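Side-chain contact in putative L-alanine-DL-glutamate epimerase (Burkholderia xenovorans, PDB 3GO2), which is probably a magnesium-dependent racemase or epimerase of the mandelate racemase/muconate lactonizing enzyme family: residues 165-168 with 173-176. Sequence-based numbering, arbitrary orientation.
Sequences NIFI and PLHA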
loop_
_atom_site.group_PDB
_atom_site.type_symbol
_atom_site.label_atom_id
_atom_site.label_comp_id
_atom_site.label_asym_id
_atom_site.label_seq_id
_atom_site.Cartn_x
_atom_site.Cartn_y
_atom_site.Cartn_z
ATOM N N ASN A 165 30.332 3.785 21.672
ATOM C CA ASN A 165 29.197 2.905 21.995
ATOM C C ASN A 165 28.535 3.442 23.279
ATOM O O ASN A 165 28.623 4.646 23.563
ATOM C CB ASN A 165 29.677 1.476 22.142
ATOM C CG ASN A 165 30.289 0.919 20.862
ATOM O OD1 ASN A 165 29.624 0.176 20.096
ATOM N ND2 ASN A 165 31.536 1.262 20.611
ATOM N N ILE A 166 27.853 2.589 24.026
ATOM C CA ILE A 166 27.098 3.020 25.209
ATOM C C ILE A 166 27.862 2.643 26.483
ATOM O O ILE A 166 28.184 1.459 26.696
ATOM C CB ILE A 166 25.690 2.389 25.282
ATOM C CG1 ILE A 166 24.970 2.470 23.930
ATOM C CG2 ILE A 166 24.845 3.073 26.409
ATOM C CD1 ILE A 166 23.667 1.667 23.880
ATOM N N PHE A 167 28.106 3.656 27.326
ATOM C CA PHE A 167 28.868 3.487 28.550
ATOM C C PHE A 167 28.193 4.097 29.756
ATOM O O PHE A 167 27.642 5.199 29.685
ATOM C CB PHE A 167 30.280 4.065 28.403
ATOM C CG PHE A 167 31.119 3.273 27.487
ATOM C CD1 PHE A 167 31.721 2.106 27.934
ATOM C CD2 PHE A 167 31.231 3.615 26.150
ATOM C CE1 PHE A 167 32.446 1.342 27.059
ATOM C CE2 PHE A 167 31.966 2.826 25.290
ATOM C CZ PHE A 167 32.561 1.704 25.765
ATOM N N ILE A 168 28.281 3.337 30.852
ATOM C CA ILE A 168 27.762 3.729 32.149
ATOM C C ILE A 168 28.929 4.169 33.040
ATOM O O ILE A 168 29.814 3.355 33.386
ATOM C CB ILE A 168 27.044 2.567 32.839
ATOM C CG1 ILE A 168 25.997 1.934 31.906
ATOM C CG2 ILE A 168 26.448 3.052 34.214
ATOM C CD1 ILE A 168 24.950 2.900 31.362
ATOM N N PRO A 173 32.639 1.284 38.611
ATOM C CA PRO A 173 33.675 1.366 37.596
ATOM C C PRO A 173 33.032 1.478 36.233
ATOM O O PRO A 173 32.049 0.790 35.964
ATOM C CB PRO A 173 34.397 0.030 37.709
ATOM C CG PRO A 173 34.139 -0.421 39.114
ATOM C CD PRO A 173 32.753 0.044 39.403
ATOM N N LEU A 174 33.598 2.328 35.393
ATOM C CA LEU A 174 33.130 2.490 34.022
ATOM C C LEU A 174 32.954 1.157 33.305
ATOM O O LEU A 174 33.854 0.314 33.281
ATOM C CB LEU A 174 34.120 3.360 33.256
ATOM C CG LEU A 174 33.923 3.589 31.756
ATOM C CD1 LEU A 174 32.551 4.210 31.486
ATOM C CD2 LEU A 174 35.011 4.493 31.290
ATOM N N HIS A 175 31.799 0.979 32.673
ATOM C CA HIS A 175 31.514 -0.287 32.008
ATOM C C HIS A 175 30.530 -0.082 30.864
ATOM O O HIS A 175 29.774 0.885 30.846
ATOM C CB HIS A 175 30.949 -1.304 33.002
ATOM C CG HIS A 175 29.750 -0.821 33.758
ATOM N ND1 HIS A 175 28.463 -1.223 33.461
ATOM C CD2 HIS A 175 29.648 0.003 34.824
ATOM C CE1 HIS A 175 27.623 -0.645 34.304
ATOM N NE2 HIS A 175 28.317 0.114 35.130
ATOM N N ALA A 176 30.605 -0.988 29.902
ATOM C CA ALA A 176 29.795 -0.907 28.695
ATOM C C ALA A 176 28.407 -1.384 29.010
ATOM O O ALA A 176 28.201 -2.175 29.925
ATOM C CB ALA A 176 30.396 -1.737 27.576
#
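F167 and I168 pair with A176 and H175 in a short antiparallel beta hairpin, built onto the end of strand 161-168 in the enolase-type barrel domain; strand 175-176 lies at the margin of the sheet. I168 and H175 form the hydrogen-bonded pair. I168 N meets H175 O at 2.9 Å, nearly straight at 170°, and H175 N returns a longer bond of 3.2 Å to I168 O. F167 and A176 are the neighbouring non-hydrogen-bonded pair, and beyond them backbone hydrogen bonds between I166 and W177 continue the pairing toward N165 and R178, both of which bind fumarate.

The hairpin carries a different contact on each face. On one, the F167 ring leans obliquely against A176, its CE1 3.7 Å from A176 CB, while L174 CD1 packs 3.8 Å from F167 CB. With CG anti to the backbone N (chi1 175°), the L174 side chain extends so that CD1 comes beside F167 CB, and the same methyl also lies close to I168 O. T128, I131 and N132 of helix 128-132 pack against F167, and H202 brings its ring to it as well, so the phenyl group joins the hairpin to two helices of the domain.

The other face holds I168 and H175. Chi1 of H175 is 54°, which sets CG between the backbone N and the carbonyl carbon and lays the imidazole across the base of the isoleucine side chain. A weak hydrogen bond from H175 NE2 to D171 O, in the connecting loop, may also help to orient the ring. I168 CG2 touches NE2 of H175, but the centre of the CH-pi contact is the branch point: I168 CB sits over one face of the imidazole, 3.8 Å from the centroid and displaced toward the CE1-NE2 rim.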